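Local coordinates for protein Vng1086c (Halobacterium sp., PDB 2GF4) that is of unknown function but binds a calcium ion and belongs to an uncharacterised family, forming a largely helical chain in a four-chain assembly, at residues E11-I16 with H53-L58; D18-F23 with A63-E68; A32-E35 with E40-H43; L37-E40 with H45-K48. One frame throughout, in Å; residues are numbered along the deposited sequence.

Interaction 1 (E11-I16 with H53-L58)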
loop_
_atom_site.group_PDB
_atom_site.type_symbol
_atom_site.label_atom_id
_atom_site.label_comp_id
_atom_site.label_asym_id
_atom_site.label_seq_id
_atom_site.Cartn_x
_atom_site.Cartn_y
_atom_site.Cartn_z
ATOM N N GLU A 11 2.926 8.953 -18.206
ATOM C CA GLU A 11 1.894 9.389 -19.172
ATOM C C GLU A 11 0.749 8.401 -19.202
ATOM O O GLU A 11 -0.409 8.819 -19.149
ATOM C CB GLU A 11 2.488 9.490 -20.579
ATOM C CG GLU A 11 1.888 10.598 -21.447
ATOM C CD GLU A 11 2.980 11.365 -22.187
ATOM O OE1 GLU A 11 3.023 12.615 -22.117
ATOM O OE2 GLU A 11 3.816 10.698 -22.842
ATOM N N GLN A 12 1.053 7.105 -19.292
ATOM C CA GLN A 12 -0.010 6.114 -19.344
ATOM C C GLN A 12 -0.789 6.010 -18.026
ATOM O O GLN A 12 -2.010 5.829 -18.069
ATOM C CB GLN A 12 0.564 4.756 -19.753
ATOM C CG GLN A 12 0.985 4.691 -21.229
ATOM C CD GLN A 12 -0.116 5.100 -22.197
ATOM O OE1 GLN A 12 -1.296 4.846 -21.975
ATOM N NE2 GLN A 12 0.290 5.699 -23.297
HETATM N N MSE A 13 -0.127 6.123 -16.874
HETATM C CA MSE A 13 -0.851 6.054 -15.606
HETATM C C MSE A 13 -1.781 7.247 -15.513
HETATM O O MSE A 13 -2.796 7.169 -14.809
HETATM C CB MSE A 13 0.123 6.059 -14.442
HETATM C CG MSE A 13 0.734 4.661 -14.255
HETATM SE SE MSE A 13 -0.689 3.249 -13.850
HETATM C CE MSE A 13 -1.411 3.816 -11.998
ATOM N N VAL A 14 -1.453 8.354 -16.178
ATOM C CA VAL A 14 -2.357 9.493 -16.128
ATOM C C VAL A 14 -3.532 9.143 -17.047
ATOM O O VAL A 14 -4.675 9.540 -16.750
ATOM C CB VAL A 14 -1.624 10.745 -16.517
ATOM C CG1 VAL A 14 -2.593 11.811 -16.834
ATOM C CG2 VAL A 14 -0.798 11.170 -15.326
ATOM N N ASN A 15 -3.284 8.412 -18.142
ATOM C CA ASN A 15 -4.413 7.966 -18.970
ATOM C C ASN A 15 -5.299 7.060 -18.088
ATOM O O ASN A 15 -6.517 7.162 -18.191
ATOM C CB ASN A 15 -3.930 7.193 -20.182
ATOM C CG ASN A 15 -3.325 8.102 -21.232
ATOM O OD1 ASN A 15 -2.735 7.647 -22.193
ATOM N ND2 ASN A 15 -3.480 9.419 -21.035
ATOM N N ILE A 16 -4.740 6.189 -17.230
ATOM C CA ILE A 16 -5.569 5.330 -16.367
ATOM C C ILE A 16 -6.425 6.236 -15.450
ATOM O O ILE A 16 -7.646 6.053 -15.360
ATOM C CB ILE A 16 -4.660 4.410 -15.515
ATOM C CG1 ILE A 16 -3.931 3.398 -16.405
ATOM C CG2 ILE A 16 -5.475 3.689 -14.519
ATOM C CD1 ILE A 16 -4.761 2.355 -16.894
ATOM N N HIS A 53 8.040 8.877 -7.908
ATOM C CA HIS A 53 7.148 9.231 -6.815
ATOM C C HIS A 53 5.763 9.427 -7.394
ATOM O O HIS A 53 4.799 8.925 -6.820
ATOM C CB HIS A 53 7.661 10.513 -6.177
ATOM C CG HIS A 53 6.977 10.908 -4.893
ATOM N ND1 HIS A 53 5.956 10.187 -4.312
ATOM C CD2 HIS A 53 7.194 11.969 -4.081
ATOM C CE1 HIS A 53 5.577 10.787 -3.201
ATOM N NE2 HIS A 53 6.311 11.868 -3.040
ATOM N N ALA A 54 5.640 10.130 -8.519
ATOM C CA ALA A 54 4.315 10.340 -9.095
ATOM C C ALA A 54 3.700 9.024 -9.545
ATOM O O ALA A 54 2.501 8.833 -9.367
ATOM C CB ALA A 54 4.392 11.309 -10.286
ATOM N N VAL A 55 4.470 8.110 -10.107
ATOM C CA VAL A 55 3.855 6.854 -10.521
ATOM C C VAL A 55 3.437 6.066 -9.280
ATOM O O VAL A 55 2.390 5.417 -9.291
ATOM C CB VAL A 55 4.807 6.089 -11.407
ATOM C CG1 VAL A 55 4.316 4.695 -11.603
ATOM C CG2 VAL A 55 4.851 6.788 -12.749
ATOM N N PHE A 56 4.244 6.129 -8.225
ATOM C CA PHE A 56 3.913 5.475 -6.956
ATOM C C PHE A 56 2.554 5.985 -6.462
ATOM O O PHE A 56 1.669 5.191 -6.142
ATOM C CB PHE A 56 4.979 5.845 -5.930
ATOM C CG PHE A 56 4.716 5.284 -4.582
ATOM C CD1 PHE A 56 3.997 5.996 -3.639
ATOM C CD2 PHE A 56 5.238 4.055 -4.229
ATOM C CE1 PHE A 56 3.769 5.463 -2.399
ATOM C CE2 PHE A 56 5.007 3.528 -2.991
ATOM C CZ PHE A 56 4.290 4.233 -2.074
ATOM N N LEU A 57 2.379 7.303 -6.387
ATOM C CA LEU A 57 1.117 7.836 -5.901
ATOM C C LEU A 57 -0.085 7.427 -6.731
ATOM O O LEU A 57 -1.181 7.257 -6.178
ATOM C CB LEU A 57 1.216 9.349 -5.825
ATOM C CG LEU A 57 2.123 9.780 -4.664
ATOM C CD1 LEU A 57 2.339 11.250 -4.789
ATOM C CD2 LEU A 57 1.500 9.433 -3.313
ATOM N N LEU A 58 0.109 7.283 -8.047
ATOM C CA LEU A 58 -0.981 6.888 -8.953
ATOM C C LEU A 58 -1.345 5.425 -8.755
ATOM O O LEU A 58 -2.532 5.101 -8.666
ATOM C CB LEU A 58 -0.564 7.099 -10.409
ATOM C CG LEU A 58 -0.460 8.562 -10.831
ATOM C CD1 LEU A 58 -0.006 8.659 -12.234
ATOM C CD2 LEU A 58 -1.777 9.191 -10.711
#
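Met13, a selenomethionine, and Leu58 lie head to base: each side chain points at the other helix, and the two run past one another in nearly opposite directions. The leucine tip settles at the root of its partner, with Leu58 CD1 only 3.4 Å from Met13 CB, a spacing tighter than ordinary carbon-carbon contact. In return the far end of the selenomethionine reaches the root of the leucine, where Met13 CE stands 3.6 Å from the backbone C of Leu58 and 3.7 Å from Leu58 CB. This reach depends on a folded chain, since Met13 turns at both chi2 (-61°) and chi3 (-66°) and so carries its methyl up against the Leu58 backbone.

Two helices with the same sense of direction are thus joined, 3-21 and 48-71, which form the long pair of this fold. The short segments approach to 10.0 Å between axes and are inclined by 24°, close to parallel, and the Met13 and Leu58 side chains fill the space between the helices. Two valines widen the seam. Val14 touches the leucine tip with CG2, the branch anti to the carbonyl carbon, at 4.1 Å from Leu58 CD1. On the other flank Val55 makes the loosest touch, its CG1 lying 4.5 Å from Met13 CG. Beyond the pair, Tyr34 of helix 32-37 packs on both Val14 and Leu58, while Met13 meets Leu62 of the second subunit and Val55 meets Met66 of that same subunit.

Interaction 2 (D18-F23 with A63-E68)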
loop_
_atom_site.group_PDB
_atom_site.type_symbol
_atom_site.label_atom_id
_atom_site.label_comp_id
_atom_site.label_asym_id
_atom_site.label_seq_id
_atom_site.Cartn_x
_atom_site.Cartn_y
_atom_site.Cartn_z
ATOM N N ASP A 18 -7.447 9.312 -15.802
ATOM C CA ASP A 18 -8.535 9.984 -16.493
ATOM C C ASP A 18 -9.631 9.005 -16.825
ATOM O O ASP A 18 -10.804 9.349 -16.684
ATOM C CB ASP A 18 -7.978 10.722 -17.691
ATOM C CG ASP A 18 -7.163 11.938 -17.257
ATOM O OD1 ASP A 18 -7.407 12.486 -16.158
ATOM O OD2 ASP A 18 -6.276 12.382 -17.990
ATOM N N GLN A 19 -9.256 7.793 -17.244
ATOM C CA GLN A 19 -10.191 6.707 -17.539
ATOM C C GLN A 19 -11.061 6.478 -16.283
ATOM O O GLN A 19 -12.287 6.510 -16.381
ATOM C CB GLN A 19 -9.387 5.444 -17.820
ATOM C CG GLN A 19 -10.249 4.343 -18.331
ATOM C CD GLN A 19 -9.510 3.052 -18.572
ATOM O OE1 GLN A 19 -8.316 2.919 -18.295
ATOM N NE2 GLN A 19 -10.239 2.088 -19.084
ATOM N N PHE A 20 -10.427 6.242 -15.119
ATOM C CA PHE A 20 -11.134 6.002 -13.857
ATOM C C PHE A 20 -12.093 7.149 -13.501
ATOM O O PHE A 20 -13.245 6.876 -13.161
ATOM C CB PHE A 20 -10.105 5.820 -12.729
ATOM C CG PHE A 20 -10.700 5.685 -11.353
ATOM C CD1 PHE A 20 -11.035 4.446 -10.823
ATOM C CD2 PHE A 20 -10.894 6.810 -10.567
ATOM C CE1 PHE A 20 -11.532 4.353 -9.528
ATOM C CE2 PHE A 20 -11.389 6.704 -9.281
ATOM C CZ PHE A 20 -11.707 5.482 -8.767
ATOM N N LEU A 21 -11.635 8.402 -13.601
ATOM C CA LEU A 21 -12.483 9.531 -13.243
ATOM C C LEU A 21 -13.663 9.634 -14.164
ATOM O O LEU A 21 -14.650 10.288 -13.836
ATOM C CB LEU A 21 -11.663 10.812 -13.225
ATOM C CG LEU A 21 -10.628 10.837 -12.085
ATOM C CD1 LEU A 21 -9.769 11.995 -12.383
ATOM C CD2 LEU A 21 -11.234 10.973 -10.693
ATOM N N GLY A 22 -13.572 8.977 -15.318
ATOM C CA GLY A 22 -14.699 8.980 -16.225
ATOM C C GLY A 22 -15.723 7.907 -15.841
ATOM O O GLY A 22 -16.799 7.876 -16.440
ATOM N N PHE A 23 -15.467 7.055 -14.859
ATOM C CA PHE A 23 -16.464 6.030 -14.566
ATOM C C PHE A 23 -17.674 6.491 -13.771
ATOM O O PHE A 23 -17.754 7.615 -13.273
ATOM C CB PHE A 23 -15.817 4.845 -13.851
ATOM C CG PHE A 23 -14.831 4.086 -14.691
ATOM C CD1 PHE A 23 -14.911 4.088 -16.077
ATOM C CD2 PHE A 23 -13.842 3.344 -14.095
ATOM C CE1 PHE A 23 -13.991 3.374 -16.826
ATOM C CE2 PHE A 23 -12.939 2.643 -14.844
ATOM C CZ PHE A 23 -13.016 2.650 -16.203
ATOM N N ALA A 63 -5.140 1.500 -6.334
ATOM C CA ALA A 63 -5.413 0.355 -5.474
ATOM C C ALA A 63 -6.281 0.735 -4.288
ATOM O O ALA A 63 -7.182 -0.023 -3.938
ATOM C CB ALA A 63 -4.143 -0.219 -5.034
ATOM N N ALA A 64 -6.040 1.892 -3.680
ATOM C CA ALA A 64 -6.882 2.326 -2.563
ATOM C C ALA A 64 -8.325 2.528 -3.034
ATOM O O ALA A 64 -9.248 2.246 -2.278
ATOM C CB ALA A 64 -6.367 3.604 -2.014
ATOM N N ALA A 65 -8.544 3.034 -4.243
ATOM C CA ALA A 65 -9.914 3.202 -4.700
ATOM C C ALA A 65 -10.603 1.843 -4.906
ATOM O O ALA A 65 -11.808 1.742 -4.703
ATOM C CB ALA A 65 -9.908 3.959 -5.955
HETATM N N MSE A 66 -9.872 0.815 -5.334
HETATM C CA MSE A 66 -10.488 -0.506 -5.488
HETATM C C MSE A 66 -10.845 -1.032 -4.120
HETATM O O MSE A 66 -11.864 -1.693 -3.957
HETATM C CB MSE A 66 -9.499 -1.479 -6.049
HETATM C CG MSE A 66 -9.052 -1.082 -7.425
HETATM SE SE MSE A 66 -10.583 -0.940 -8.820
HETATM C CE MSE A 66 -10.843 1.070 -9.146
ATOM N N SER A 67 -9.961 -0.824 -3.162
ATOM C CA SER A 67 -10.197 -1.287 -1.814
ATOM C C SER A 67 -11.444 -0.643 -1.212
ATOM O O SER A 67 -12.266 -1.343 -0.608
ATOM C CB SER A 67 -9.011 -0.921 -0.968
ATOM O OG SER A 67 -9.108 -1.610 0.260
ATOM N N GLU A 68 -11.572 0.686 -1.358
ATOM C CA GLU A 68 -12.722 1.411 -0.806
ATOM C C GLU A 68 -13.988 0.952 -1.469
ATOM O O GLU A 68 -15.016 0.805 -0.813
ATOM C CB GLU A 68 -12.595 2.920 -1.030
ATOM C CG GLU A 68 -11.604 3.630 -0.124
ATOM C CD GLU A 68 -11.822 3.321 1.326
ATOM O OE1 GLU A 68 -12.984 3.336 1.798
ATOM O OE2 GLU A 68 -10.819 3.064 2.029
#
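Phe20 faces Ala65 and Met66, and the contact it makes with them is wholly apolar. Its closest touch is between ring and methyl: the terminal CE of Met66, a selenomethionine, comes up at the ring edge, near the ring plane, 3.4 Å from Phe20 CE1. The CB of Met66 does not aim at the opposite segment; bends at chi2 (-59°) and chi3 (107°) bring its end back to the phenylalanine. A second apolar contact is made by the far end of the ring, where Phe20 CZ lies 3.7 Å from Ala65 CB, the methyl approaching obliquely. From near the end of helix 3-21 the ring packs on helix 48-71, the other member of the long helix pair; the nearest CA atoms, those of Phe20 and Ala65, are 9.7 Å apart, and the ring spans this with its CG anti to the backbone N (chi1 175°). Val26 and Ala30 of the following loop also pack on it. Cutting the ring back to an alanine is likely to open a gap between the two helices and leave the Met66 methyl without the ring edge it rests against.

Backbone bonds run within each segment. Phe23 N bonds to Phe20 O at 2.8 Å as the chain turns away after helix 3-21, and the Phe23 ring presents one face to Gln19 O. Other subunits take up neighbouring side chains: Met66 packs on Met1 of the second subunit, and Glu68 OE2 is weakly hydrogen-bonded to His53 NE2 of the third. With one aromatic ring set against two methyl groups, the fit has little directional chemistry and rests on shape and on the exclusion of water.

Interaction 3 (A32-E35 with E40-H43). With CA (calcium ion), chain C.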
loop_
_atom_site.group_PDB
_atom_site.type_symbol
_atom_site.label_atom_id
_atom_site.label_comp_id
_atom_site.label_asym_id
_atom_site.label_seq_id
_atom_site.Cartn_x
_atom_site.Cartn_y
_atom_site.Cartn_z
ATOM N N ALA A 32 -6.024 12.589 -4.775
ATOM C CA ALA A 32 -5.591 13.845 -4.211
ATOM C C ALA A 32 -4.161 13.899 -3.751
ATOM O O ALA A 32 -3.585 14.986 -3.759
ATOM C CB ALA A 32 -6.481 14.232 -3.150
ATOM N N ALA A 33 -3.565 12.777 -3.374
ATOM C CA ALA A 33 -2.163 12.847 -2.999
ATOM C C ALA A 33 -1.284 13.052 -4.239
ATOM O O ALA A 33 -0.290 13.777 -4.144
ATOM C CB ALA A 33 -1.783 11.637 -2.349
ATOM N N TYR A 34 -1.597 12.413 -5.369
ATOM C CA TYR A 34 -0.797 12.631 -6.567
ATOM C C TYR A 34 -0.867 14.119 -6.931
ATOM O O TYR A 34 0.165 14.681 -7.265
ATOM C CB TYR A 34 -1.338 11.798 -7.720
ATOM C CG TYR A 34 -0.823 12.204 -9.067
ATOM C CD1 TYR A 34 0.428 11.791 -9.512
ATOM C CD2 TYR A 34 -1.614 12.962 -9.918
ATOM C CE1 TYR A 34 0.860 12.115 -10.756
ATOM C CE2 TYR A 34 -1.183 13.295 -11.157
ATOM C CZ TYR A 34 0.047 12.860 -11.562
ATOM O OH TYR A 34 0.501 13.204 -12.796
ATOM N N GLU A 35 -2.034 14.763 -6.857
ATOM C CA GLU A 35 -2.104 16.178 -7.229
ATOM C C GLU A 35 -1.294 17.069 -6.289
ATOM O O GLU A 35 -0.800 18.103 -6.724
ATOM C CB GLU A 35 -3.561 16.617 -7.282
ATOM C CG GLU A 35 -4.431 15.728 -8.176
ATOM C CD GLU A 35 -4.254 16.018 -9.643
ATOM O OE1 GLU A 35 -3.659 17.064 -9.967
ATOM O OE2 GLU A 35 -4.715 15.234 -10.506
ATOM N N GLU A 40 3.989 16.182 -13.104
ATOM C CA GLU A 40 3.171 15.683 -14.180
ATOM C C GLU A 40 3.976 15.152 -15.352
ATOM O O GLU A 40 5.170 15.408 -15.498
ATOM C CB GLU A 40 2.194 16.803 -14.554
ATOM C CG GLU A 40 1.420 17.336 -13.320
ATOM C CD GLU A 40 0.448 18.422 -13.675
ATOM O OE1 GLU A 40 0.110 18.582 -14.867
ATOM O OE2 GLU A 40 -0.022 19.130 -12.774
ATOM N N PRO A 41 3.336 14.388 -16.199
ATOM C CA PRO A 41 4.045 13.839 -17.346
ATOM C C PRO A 41 4.758 14.842 -18.221
ATOM O O PRO A 41 5.834 14.533 -18.754
ATOM C CB PRO A 41 2.960 13.100 -18.095
ATOM C CG PRO A 41 1.991 12.828 -17.094
ATOM C CD PRO A 41 1.935 13.959 -16.184
ATOM N N SER A 42 4.179 16.029 -18.361
ATOM C CA SER A 42 4.766 17.052 -19.218
ATOM C C SER A 42 5.971 17.692 -18.567
ATOM O O SER A 42 6.741 18.384 -19.248
ATOM C CB SER A 42 3.714 18.110 -19.552
ATOM O OG SER A 42 3.363 18.843 -18.376
ATOM N N HIS A 43 6.167 17.463 -17.273
ATOM C CA HIS A 43 7.339 18.050 -16.590
ATOM C C HIS A 43 8.591 17.211 -16.881
ATOM O O HIS A 43 9.253 16.684 -15.959
ATOM C CB HIS A 43 7.078 18.105 -15.089
ATOM C CG HIS A 43 5.832 18.875 -14.719
ATOM N ND1 HIS A 43 5.369 18.956 -13.425
ATOM C CD2 HIS A 43 4.950 19.581 -15.473
ATOM C CE1 HIS A 43 4.268 19.670 -13.397
ATOM N NE2 HIS A 43 3.989 20.061 -14.625
HETATM CA CA CA C . -0.763 19.851 -10.697
HETATM O O HOH W 1 -0.943 20.085 -8.195
HETATM O O HOH W 2 -0.661 17.362 -10.259
HETATM O O HOH W 3 -3.348 19.385 -10.945
#
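The ring of Tyr34 meets the 40-43 turn through its hydroxyl, with Tyr34 OH 3.8 Å from Pro41 CD and 3.9 Å from Glu40 CA. At the ring edge, in its plane, lies Glu35 OE2. The hydroxyl is itself hydrogen-bonded to His10 NE2 and probably also to Val39 O, so a buried polar group is satisfied where it emerges among carbon atoms. Within the turn, the His43 ring is covered on one face by Glu40 CB, which sits 3.7 Å above the plane and over its centre. The type I turn that brings them together is closed by His43 N to Glu40 O, 2.9 Å.

Both glutamates face the calcium ion, but in different ways. Glu40 binds it directly through OE2 at 2.3 Å, its chain extended beyond CG; Asp38 OD1 is the other protein ligand. Glu35 stays in the second shell, where Glu35 OE1 accepts a hydrogen bond from a calcium-bound water at 3.0 Å. The cation probably eases the repulsion between the two carboxylates, whose nearest oxygens, Glu35 OE1 and Glu40 OE2, are 5.0 Å apart.

Short helix 32-37 and the turn 40-43 beyond it thus fold onto the two long helices: Tyr34 packs on Lys17 of helix 3-21 and on Ala54 and Leu57 of helix 48-71, while Pro41 covers His10 and Val14.

Interaction 4 (L37-E40 with H45-K48). With CA (calcium ion), chain C.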
loop_
_atom_site.group_PDB
_atom_site.type_symbol
_atom_site.label_atom_id
_atom_site.label_comp_id
_atom_site.label_asym_id
_atom_site.label_seq_id
_atom_site.Cartn_x
_atom_site.Cartn_y
_atom_site.Cartn_z
ATOM N N LEU A 37 1.580 16.382 -5.141
ATOM C CA LEU A 37 2.964 16.337 -5.572
ATOM C C LEU A 37 3.256 17.343 -6.694
ATOM O O LEU A 37 4.359 17.875 -6.766
ATOM C CB LEU A 37 3.275 14.916 -6.048
ATOM C CG LEU A 37 4.634 14.707 -6.724
ATOM C CD1 LEU A 37 5.672 14.963 -5.720
ATOM C CD2 LEU A 37 4.786 13.324 -7.251
ATOM N N ASP A 38 2.254 17.620 -7.525
ATOM C CA ASP A 38 2.399 18.495 -8.678
ATOM C C ASP A 38 3.559 18.095 -9.560
ATOM O O ASP A 38 4.390 18.931 -9.930
ATOM C CB ASP A 38 2.461 19.998 -8.332
ATOM C CG ASP A 38 2.311 20.886 -9.587
ATOM O OD1 ASP A 38 1.598 20.499 -10.530
ATOM O OD2 ASP A 38 2.878 21.994 -9.679
ATOM N N VAL A 39 3.646 16.804 -9.865
ATOM C CA VAL A 39 4.668 16.323 -10.793
ATOM C C VAL A 39 3.851 15.671 -11.897
ATOM O O VAL A 39 3.134 14.679 -11.667
ATOM C CB VAL A 39 5.597 15.308 -10.180
ATOM C CG1 VAL A 39 6.441 14.697 -11.257
ATOM C CG2 VAL A 39 6.495 16.012 -9.217
ATOM N N GLU A 40 3.989 16.182 -13.104
ATOM C CA GLU A 40 3.171 15.683 -14.180
ATOM C C GLU A 40 3.976 15.152 -15.352
ATOM O O GLU A 40 5.170 15.408 -15.498
ATOM C CB GLU A 40 2.194 16.803 -14.554
ATOM C CG GLU A 40 1.420 17.336 -13.320
ATOM C CD GLU A 40 0.448 18.422 -13.675
ATOM O OE1 GLU A 40 0.110 18.582 -14.867
ATOM O OE2 GLU A 40 -0.022 19.130 -12.774
ATOM N N HIS A 45 11.537 17.911 -17.400
ATOM C CA HIS A 45 12.827 18.236 -16.813
ATOM C C HIS A 45 12.922 17.943 -15.354
ATOM O O HIS A 45 13.973 18.184 -14.766
ATOM C CB HIS A 45 13.175 19.672 -17.045
ATOM C CG HIS A 45 13.289 20.008 -18.495
ATOM N ND1 HIS A 45 14.118 19.321 -19.353
ATOM C CD2 HIS A 45 12.642 20.926 -19.242
ATOM C CE1 HIS A 45 13.979 19.809 -20.571
ATOM N NE2 HIS A 45 13.088 20.780 -20.528
ATOM N N LYS A 46 11.848 17.479 -14.740
ATOM C CA LYS A 46 11.952 17.141 -13.328
ATOM C C LYS A 46 12.663 15.779 -13.188
ATOM O O LYS A 46 12.760 14.999 -14.160
ATOM C CB LYS A 46 10.576 17.118 -12.697
ATOM C CG LYS A 46 10.037 18.504 -12.478
ATOM C CD LYS A 46 8.631 18.407 -11.950
ATOM C CE LYS A 46 8.160 19.792 -11.672
ATOM N NZ LYS A 46 6.969 19.773 -10.835
ATOM N N SER A 47 13.146 15.493 -11.998
ATOM C CA SER A 47 13.924 14.283 -11.750
ATOM C C SER A 47 13.286 12.907 -11.922
ATOM O O SER A 47 12.060 12.771 -11.908
ATOM C CB SER A 47 14.548 14.378 -10.342
ATOM O OG SER A 47 13.610 14.079 -9.293
ATOM N N LYS A 48 14.123 11.905 -12.171
ATOM C CA LYS A 48 13.652 10.526 -12.266
ATOM C C LYS A 48 12.935 10.221 -10.948
ATOM O O LYS A 48 11.906 9.547 -10.943
ATOM C CB LYS A 48 14.832 9.587 -12.369
ATOM C CG LYS A 48 15.125 9.156 -13.765
ATOM C CD LYS A 48 16.292 8.186 -13.709
ATOM C CE LYS A 48 16.027 6.960 -14.576
ATOM N NZ LYS A 48 16.516 5.655 -14.015
HETATM CA CA CA C . -0.763 19.851 -10.697
HETATM O O HOH W 4 7.029 19.544 -7.808
HETATM O O HOH W 5 5.624 22.709 -10.694
HETATM O O HOH W 1 -0.943 20.085 -8.195
HETATM O O HOH W 2 -0.661 17.362 -10.259
HETATM O O HOH W 3 -3.348 19.385 -10.945
#
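Lys46 extends its side chain to the 37-40 segment, where its ammonium group comes near Asp38 and Val39 directly and Leu37 through a water. At Leu37 the link is thus indirect: one water accepts a bond from Lys46 NZ at 3.0 Å and gives a weak one to Leu37 O. Asp38 comes next and, with positive phi (52°), takes the left-handed helical conformation as the chain leaves the helix. Its two carboxylate oxygens have separate duties. OD1 binds the calcium ion at 2.5 Å, whereas Asp38 OD2 accepts a hydrogen bond of 3.0 Å from a second water, which in turn accepts one from Lys46 NZ. The carboxylate and the ammonium are therefore joined through solvent, with Asp38 OD2 and Lys46 NZ 4.8 Å apart, and the positive charge would be expected to temper the negative one. The backbone O of Asp38 lies 2.9 Å from Lys46 NZ as well.

Val39 follows, and its CG2 packs 4.1 Å from Lys46 NZ. That nitrogen reaches so far because all the torsions of Lys46 beyond chi1 are near 180°, a fully stretched chain. Glu40, two residues after Asp38, supplies the other protein ligand.

Beyond Lys46 the chain enters helix 48-71: Ser47 is its N-cap, and a bond from Ser47 N to Glu50 OE1 is consistent with a capping box. The whole forms a loop calcium site, in which two carboxylates two residues apart in sequence, with three waters, hold the ion just after a short helix.

Interactions 1 and 2 join the same two long helices, 3-21 and 48-71, with centres 12 Å apart, and their segments alternate along the chain, as expected of two steps down one parallel pair. Interactions 3 and 4 belong to the connection between those helices, short helix 32-37 and the loop after it; they share Glu40 and the calcium ion, and their centres lie 7 Å apart. Interaction 3 bears directly on interaction 1, where Tyr34 touches Val14 and Leu58, whereas interaction 2 stands 22 Å from interaction 4 between centres. The metal-bearing connection is thus fastened to one part of the pair, while interactions 1 and 2 also meet the second subunit.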